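Local coordinates for manganese-dependent inorganic pyrophosphatase (Methanocaldococcus jannaschii, PDB 2EB0), which hydrolyses inorganic diphosphate to two phosphates, as a family II pyrophosphatase that uses two manganese ions per subunit, at residues T39-V42 with L43-G47; T156-L159 with D160-M163; I221-S224 with E225-K229. All coordinates share one frame; numbering follows the deposited sequence.

Interaction 1: T39-V42 with L43-G47; sequences TEFV and LRKFG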
loop_
_atom_site.group_PDB
_atom_site.type_symbol
_atom_site.label_atom_id
_atom_site.label_comp_id
_atom_site.label_asym_id
_atom_site.label_seq_id
_atom_site.Cartn_x
_atom_site.Cartn_y
_atom_site.Cartn_z
ATOM N N THR B 39 -19.280 10.312 17.388
ATOM C CA THR B 39 -18.371 11.348 16.942
ATOM C C THR B 39 -18.863 12.721 17.396
ATOM O O THR B 39 -18.076 13.558 17.854
ATOM C CB THR B 39 -18.228 11.296 15.410
ATOM O OG1 THR B 39 -17.985 9.937 15.017
ATOM C CG2 THR B 39 -17.072 12.160 14.951
ATOM N N GLU B 40 -20.167 12.949 17.281
ATOM C CA GLU B 40 -20.733 14.224 17.712
ATOM C C GLU B 40 -20.338 14.441 19.174
ATOM O O GLU B 40 -19.889 15.518 19.561
ATOM C CB GLU B 40 -22.254 14.204 17.570
ATOM C CG GLU B 40 -22.932 15.452 18.084
ATOM C CD GLU B 40 -24.430 15.427 17.861
ATOM O OE1 GLU B 40 -25.130 16.315 18.398
ATOM O OE2 GLU B 40 -24.905 14.518 17.142
ATOM N N PHE B 41 -20.497 13.390 19.969
ATOM C CA PHE B 41 -20.159 13.414 21.384
ATOM C C PHE B 41 -18.686 13.785 21.574
ATOM O O PHE B 41 -18.356 14.697 22.337
ATOM C CB PHE B 41 -20.453 12.032 21.981
ATOM C CG PHE B 41 -19.805 11.784 23.316
ATOM C CD1 PHE B 41 -20.095 12.589 24.411
ATOM C CD2 PHE B 41 -18.926 10.714 23.481
ATOM C CE1 PHE B 41 -19.524 12.335 25.656
ATOM C CE2 PHE B 41 -18.352 10.450 24.713
ATOM C CZ PHE B 41 -18.648 11.260 25.807
ATOM N N VAL B 42 -17.810 13.085 20.861
ATOM C CA VAL B 42 -16.373 13.321 20.949
ATOM C C VAL B 42 -15.973 14.732 20.507
ATOM O O VAL B 42 -15.138 15.376 21.152
ATOM C CB VAL B 42 -15.595 12.246 20.126
ATOM C CG1 VAL B 42 -14.135 12.621 19.988
ATOM C CG2 VAL B 42 -15.706 10.903 20.815
ATOM N N LEU B 43 -16.569 15.220 19.424
ATOM C CA LEU B 43 -16.261 16.563 18.934
ATOM C C LEU B 43 -16.682 17.612 19.957
ATOM O O LEU B 43 -15.898 18.491 20.328
ATOM C CB LEU B 43 -16.984 16.835 17.617
ATOM C CG LEU B 43 -16.610 15.949 16.431
ATOM C CD1 LEU B 43 -17.376 16.419 15.215
ATOM C CD2 LEU B 43 -15.110 16.011 16.188
ATOM N N ARG B 44 -17.929 17.522 20.403
ATOM C CA ARG B 44 -18.428 18.458 21.400
ATOM C C ARG B 44 -17.530 18.412 22.646
ATOM O O ARG B 44 -17.190 19.440 23.223
ATOM C CB ARG B 44 -19.864 18.101 21.790
ATOM C CG ARG B 44 -20.373 18.862 23.012
ATOM C CD ARG B 44 -21.820 18.535 23.347
ATOM N NE ARG B 44 -22.760 19.145 22.413
ATOM C CZ ARG B 44 -23.295 18.524 21.368
ATOM N NH1 ARG B 44 -22.986 17.257 21.110
ATOM N NH2 ARG B 44 -24.146 19.173 20.580
ATOM N N LYS B 45 -17.134 17.209 23.040
ATOM C CA LYS B 45 -16.307 17.046 24.224
ATOM C C LYS B 45 -15.017 17.850 24.189
ATOM O O LYS B 45 -14.669 18.501 25.168
ATOM C CB LYS B 45 -15.984 15.567 24.442
ATOM C CG LYS B 45 -15.195 15.285 25.707
ATOM C CD LYS B 45 -15.182 13.793 25.991
ATOM C CE LYS B 45 -14.578 13.479 27.349
ATOM N NZ LYS B 45 -13.103 13.584 27.346
ATOM N N PHE B 46 -14.309 17.822 23.064
ATOM C CA PHE B 46 -13.053 18.549 22.987
ATOM C C PHE B 46 -13.124 19.901 22.316
ATOM O O PHE B 46 -12.100 20.462 21.947
ATOM C CB PHE B 46 -11.984 17.675 22.330
ATOM C CG PHE B 46 -11.717 16.418 23.090
ATOM C CD1 PHE B 46 -12.324 15.226 22.721
ATOM C CD2 PHE B 46 -10.913 16.440 24.230
ATOM C CE1 PHE B 46 -12.137 14.065 23.480
ATOM C CE2 PHE B 46 -10.722 15.291 24.989
ATOM C CZ PHE B 46 -11.335 14.097 24.614
ATOM N N GLY B 47 -14.339 20.425 22.181
ATOM C CA GLY B 47 -14.530 21.728 21.568
ATOM C C GLY B 47 -13.928 21.849 20.186
ATOM O O GLY B 47 -13.309 22.854 19.863
HETATM O O HOH W 1 -25.139 18.724 17.327
#
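Leu-43, Arg-44, Lys-45 and Phe-46 each donate a backbone N-H to the carbonyl four residues earlier, from Thr-39 to Val-42. The bond from Leu-43 N to Thr-39 O is the shortest of the four, 2.7 Å. The turns belong to the C-terminal part of helix 37-45. A Schellman motif ends it: Gly-47, with positive phi, is the C-prime residue, and Gly-47 N bonds Arg-44 O.

Glu-40 and Arg-44 lie alongside each other on the exposed side. Both have CG anti to the backbone N (chi1 176° and 169°). A bend at chi3 of Arg-44 brings the guanidinium alongside Glu-40, its edge toward Glu-40 CD and its plane 44° from that of the carboxylate. Glu-40 OE1 and Arg-44 NH1 form a long salt bridge of 3.6 Å. A water donates to Glu-40 OE1 and weakly accepts from Arg-44 NH2. On another side, Val-42 CG1 meets Phe-46 CD1 at 4.2 Å. Thr-39 CG2 lies beside Leu-43 CG, while Thr-39 OG1 bonds Thr-12 OG1.

The helix is the crossover of the beta-alpha-beta unit from strand 28-31 to strand 52-53. Val-42 and Leu-43 pack on helix 134-148, Thr-39 and Leu-43 on helix 12-25, and Phe-41 and Phe-46 on helix 176-188.

Interaction 2: T156-L159 with D160-M163; sequences TTDL and DKEM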
loop_
_atom_site.group_PDB
_atom_site.type_symbol
_atom_site.label_atom_id
_atom_site.label_comp_id
_atom_site.label_asym_id
_atom_site.label_seq_id
_atom_site.Cartn_x
_atom_site.Cartn_y
_atom_site.Cartn_z
ATOM N N THR B 156 -6.530 -4.459 18.239
ATOM C CA THR B 156 -5.805 -3.760 19.284
ATOM C C THR B 156 -4.400 -4.326 19.391
ATOM O O THR B 156 -4.215 -5.537 19.431
ATOM C CB THR B 156 -6.468 -3.929 20.660
ATOM O OG1 THR B 156 -7.823 -3.466 20.610
ATOM C CG2 THR B 156 -5.697 -3.139 21.708
ATOM N N THR B 157 -3.419 -3.434 19.415
ATOM C CA THR B 157 -2.023 -3.808 19.550
ATOM C C THR B 157 -1.457 -2.990 20.711
ATOM O O THR B 157 -2.109 -2.054 21.212
ATOM C CB THR B 157 -1.209 -3.497 18.271
ATOM O OG1 THR B 157 -1.245 -2.090 18.009
ATOM C CG2 THR B 157 -1.774 -4.251 17.076
ATOM N N ASP B 158 -0.251 -3.352 21.142
ATOM C CA ASP B 158 0.408 -2.665 22.249
ATOM C C ASP B 158 0.568 -1.199 21.904
ATOM O O ASP B 158 0.434 -0.336 22.763
ATOM C CB ASP B 158 1.784 -3.288 22.526
ATOM C CG ASP B 158 1.689 -4.664 23.169
ATOM O OD1 ASP B 158 2.743 -5.306 23.355
ATOM O OD2 ASP B 158 0.566 -5.105 23.496
ATOM N N LEU B 159 0.839 -0.926 20.634
ATOM C CA LEU B 159 1.018 0.442 20.171
ATOM C C LEU B 159 -0.243 1.251 20.474
ATOM O O LEU B 159 -0.161 2.364 20.982
ATOM C CB LEU B 159 1.305 0.467 18.659
ATOM C CG LEU B 159 2.047 1.687 18.098
ATOM C CD1 LEU B 159 1.994 1.678 16.568
ATOM C CD2 LEU B 159 1.428 2.958 18.618
ATOM N N ASP B 160 -1.405 0.685 20.159
ATOM C CA ASP B 160 -2.669 1.363 20.408
ATOM C C ASP B 160 -2.771 1.791 21.878
ATOM O O ASP B 160 -3.117 2.932 22.185
ATOM C CB ASP B 160 -3.845 0.443 20.043
ATOM C CG ASP B 160 -3.909 0.129 18.538
ATOM O OD1 ASP B 160 -4.236 1.037 17.735
ATOM O OD2 ASP B 160 -3.626 -1.027 18.154
ATOM N N LYS B 161 -2.454 0.880 22.785
ATOM C CA LYS B 161 -2.531 1.180 24.211
ATOM C C LYS B 161 -1.488 2.214 24.621
ATOM O O LYS B 161 -1.790 3.156 25.346
ATOM C CB LYS B 161 -2.336 -0.096 25.033
ATOM C CG LYS B 161 -3.337 -1.193 24.731
ATOM C CD LYS B 161 -3.322 -2.233 25.829
ATOM C CE LYS B 161 -4.172 -3.439 25.484
ATOM N NZ LYS B 161 -3.550 -4.271 24.416
ATOM N N GLU B 162 -0.264 2.031 24.144
ATOM C CA GLU B 162 0.840 2.935 24.460
ATOM C C GLU B 162 0.505 4.358 24.019
ATOM O O GLU B 162 0.729 5.326 24.744
ATOM C CB GLU B 162 2.105 2.448 23.758
ATOM C CG GLU B 162 3.306 3.353 23.917
ATOM C CD GLU B 162 4.495 2.879 23.102
ATOM O OE1 GLU B 162 5.541 3.564 23.122
ATOM O OE2 GLU B 162 4.382 1.819 22.442
ATOM N N MET B 163 -0.054 4.472 22.824
ATOM C CA MET B 163 -0.414 5.766 22.290
ATOM C C MET B 163 -1.582 6.383 23.052
ATOM O O MET B 163 -1.580 7.582 23.331
ATOM C CB MET B 163 -0.733 5.631 20.804
ATOM C CG MET B 163 -0.032 6.675 19.970
ATOM S SD MET B 163 1.778 6.536 19.753
ATOM C CE MET B 163 2.400 5.979 21.343
#
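Asp-160 turns its CG anti to its own carbonyl carbon (chi1 -65°), which sends the carboxylate back toward the start of helix 158-171. Thr-157, at the N-cap position, holds OG1 between its backbone N and carbonyl carbon (chi1 61°), facing that carboxylate. The two side chains meet at a slant.

Asp-160 OD2 takes two bonds from Thr-157. The backbone N-H comes to the anti lone pair, with Thr-157 N 2.7 Å from Asp-160 OD2. The hydroxyl arrives from above the carboxylate plane, 51° out of it, with Thr-157 OG1 2.6 Å from Asp-160 OD2. The bond from the N-cap backbone N-H to an aspartate three residues on is one of the two bonds of a capping box. The Thr-157 hydroxyl donates to the same OD2.

Behind the cap the helix bonds set in. Lys-161 N reaches Thr-157 O weakly, at 3.3 Å. Glu-162 N to Asp-158 O is stronger and nearly straight, at 2.8 Å. One turn on, Leu-159 and Met-163 run side by side, with Leu-159 CD2 3.8 Å from Met-163 SD. Both pack on helix 109-118.

Asp-160 is buried, and its carboxylate has further donors: Gly-107 N bonds OD2 and Thr-111 OG1 bonds OD1. Its side chain lies about 7 Å from those of His-88 and Asp-147, ligands of one manganese ion. Four bonds thus fix the rotation of this carboxylate. They would be expected to favour its charged form and to compensate for its burial, tying the helix start to Gly-107 and Thr-111.

Interaction 3: I221-S224 with E225-K229; sequences IDVS and EVESK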
loop_
_atom_site.group_PDB
_atom_site.type_symbol
_atom_site.label_atom_id
_atom_site.label_comp_id
_atom_site.label_asym_id
_atom_site.label_seq_id
_atom_site.Cartn_x
_atom_site.Cartn_y
_atom_site.Cartn_z
ATOM N N ILE B 221 -23.967 -2.752 23.763
ATOM C CA ILE B 221 -23.693 -3.387 25.037
ATOM C C ILE B 221 -24.802 -4.391 25.364
ATOM O O ILE B 221 -24.553 -5.430 25.973
ATOM C CB ILE B 221 -23.572 -2.328 26.146
ATOM C CG1 ILE B 221 -22.430 -1.365 25.796
ATOM C CG2 ILE B 221 -23.293 -3.008 27.483
ATOM C CD1 ILE B 221 -22.289 -0.178 26.740
ATOM N N ASP B 222 -26.022 -4.066 24.954
ATOM C CA ASP B 222 -27.180 -4.931 25.152
ATOM C C ASP B 222 -27.819 -5.098 23.774
ATOM O O ASP B 222 -28.422 -4.163 23.244
ATOM C CB ASP B 222 -28.170 -4.289 26.130
ATOM C CG ASP B 222 -29.405 -5.150 26.363
ATOM O OD1 ASP B 222 -30.186 -4.837 27.287
ATOM O OD2 ASP B 222 -29.601 -6.135 25.618
ATOM N N VAL B 223 -27.678 -6.286 23.191
ATOM C CA VAL B 223 -28.208 -6.543 21.848
ATOM C C VAL B 223 -29.716 -6.718 21.754
ATOM O O VAL B 223 -30.272 -6.637 20.664
ATOM C CB VAL B 223 -27.548 -7.798 21.207
ATOM C CG1 VAL B 223 -26.047 -7.638 21.178
ATOM C CG2 VAL B 223 -27.928 -9.057 21.981
ATOM N N SER B 224 -30.376 -6.940 22.887
ATOM C CA SER B 224 -31.817 -7.166 22.891
ATOM C C SER B 224 -32.631 -6.202 22.036
ATOM O O SER B 224 -33.519 -6.637 21.305
ATOM C CB SER B 224 -32.356 -7.174 24.324
ATOM O OG SER B 224 -32.175 -5.923 24.945
ATOM N N GLU B 225 -32.348 -4.903 22.105
ATOM C CA GLU B 225 -33.114 -3.971 21.287
ATOM C C GLU B 225 -32.834 -4.112 19.798
ATOM O O GLU B 225 -33.724 -3.922 18.970
ATOM C CB GLU B 225 -32.873 -2.522 21.696
ATOM C CG GLU B 225 -33.711 -1.572 20.854
ATOM C CD GLU B 225 -33.744 -0.168 21.396
ATOM O OE1 GLU B 225 -34.503 0.663 20.843
ATOM O OE2 GLU B 225 -33.012 0.105 22.373
ATOM N N VAL B 226 -31.596 -4.425 19.444
ATOM C CA VAL B 226 -31.278 -4.592 18.037
ATOM C C VAL B 226 -31.912 -5.891 17.552
ATOM O O VAL B 226 -32.327 -6.000 16.397
ATOM C CB VAL B 226 -29.750 -4.619 17.802
ATOM C CG1 VAL B 226 -29.438 -5.049 16.366
ATOM C CG2 VAL B 226 -29.179 -3.239 18.052
ATOM N N GLU B 227 -32.008 -6.871 18.444
ATOM C CA GLU B 227 -32.595 -8.144 18.076
ATOM C C GLU B 227 -34.080 -7.997 17.783
ATOM O O GLU B 227 -34.620 -8.705 16.933
ATOM C CB GLU B 227 -32.351 -9.176 19.179
ATOM C CG GLU B 227 -30.867 -9.454 19.404
ATOM C CD GLU B 227 -30.614 -10.572 20.396
ATOM O OE1 GLU B 227 -31.197 -10.535 21.500
ATOM O OE2 GLU B 227 -29.823 -11.483 20.077
ATOM N N SER B 228 -34.728 -7.059 18.469
ATOM C CA SER B 228 -36.152 -6.813 18.272
ATOM C C SER B 228 -36.404 -6.089 16.950
ATOM O O SER B 228 -37.551 -5.877 16.555
ATOM C CB SER B 228 -36.712 -5.980 19.432
ATOM O OG SER B 228 -36.133 -4.685 19.474
ATOM N N LYS B 229 -35.325 -5.705 16.276
ATOM C CA LYS B 229 -35.415 -5.012 14.997
ATOM C C LYS B 229 -34.751 -5.861 13.915
ATOM O O LYS B 229 -34.785 -5.519 12.736
ATOM C CB LYS B 229 -34.715 -3.655 15.087
ATOM C CG LYS B 229 -35.334 -2.703 16.090
ATOM C CD LYS B 229 -34.500 -1.435 16.240
ATOM C CE LYS B 229 -35.072 -0.505 17.301
ATOM N NZ LYS B 229 -34.169 0.649 17.582
HETATM O O HOH W 2 -30.748 -3.017 24.280
#
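Asp-222, before the helix, and Glu-225, within it, are bridged by a water that donates to Asp-222 O and accepts from Glu-225 N. The Asp-222 carboxylate makes the capping bond, an Asx turn: Ser-224 N reaches Asp-222 OD2 at 3.0 Å. Ser-224 OG reaches the same Asp-222 OD2 at 2.7 Å. Both donors come from one face of the carboxylate.

Val-223 comes next. Val-223 O accepts from Glu-227 N at 2.8 Å and weakly from Val-226 N. With CG1 anti to the carbonyl carbon (chi1 -56°), CG2 is left between the backbone N and the carbonyl carbon, where it meets the Glu-227 side chain. Val-223 CG2 lies 3.5 Å from Glu-227 CD, with both carboxylate oxygens at similar range. An alanine at Glu-227 takes away CG and the carboxylate, and would probably leave Val-223 CG2 without its neighbour on that side. Ser-224 closes the segment: Ser-224 O accepts from Ser-228 N at 3.1 Å.

Val-223 and Val-226 pack on strand 248-255. Glu-225 OE1 forms a salt bridge with Lys-229 NZ, which also bonds Gly-191 O and Leu-193 O. At the helix start, Asp-222 OD2 grips two donors of Ser-224, and its charge would probably compensate the backbone N-H there.

The three contacts come in series along the chain, and none touches another. Interaction 1 lies on helix 37-45, in the DHH family region with the six-stranded parallel sheet. Interaction 2 starts helix 158-171. Their centres are about 22 Å apart, yet both pack on helix 134-148. Each has a side chain about 9 Å from a bound manganese ion (Thr-39, Asp-160). Interaction 3 begins helix 224-227 in the DHHA2 region, beside the mixed sheet and away from the annotated sites. Its centre is about 26 Å and 30 Å from those of interactions 1 and 2. Helix 176-188 packs against Phe-41 and Phe-46 of interaction 1 and against Ile-221, consistent with a link between the two regions.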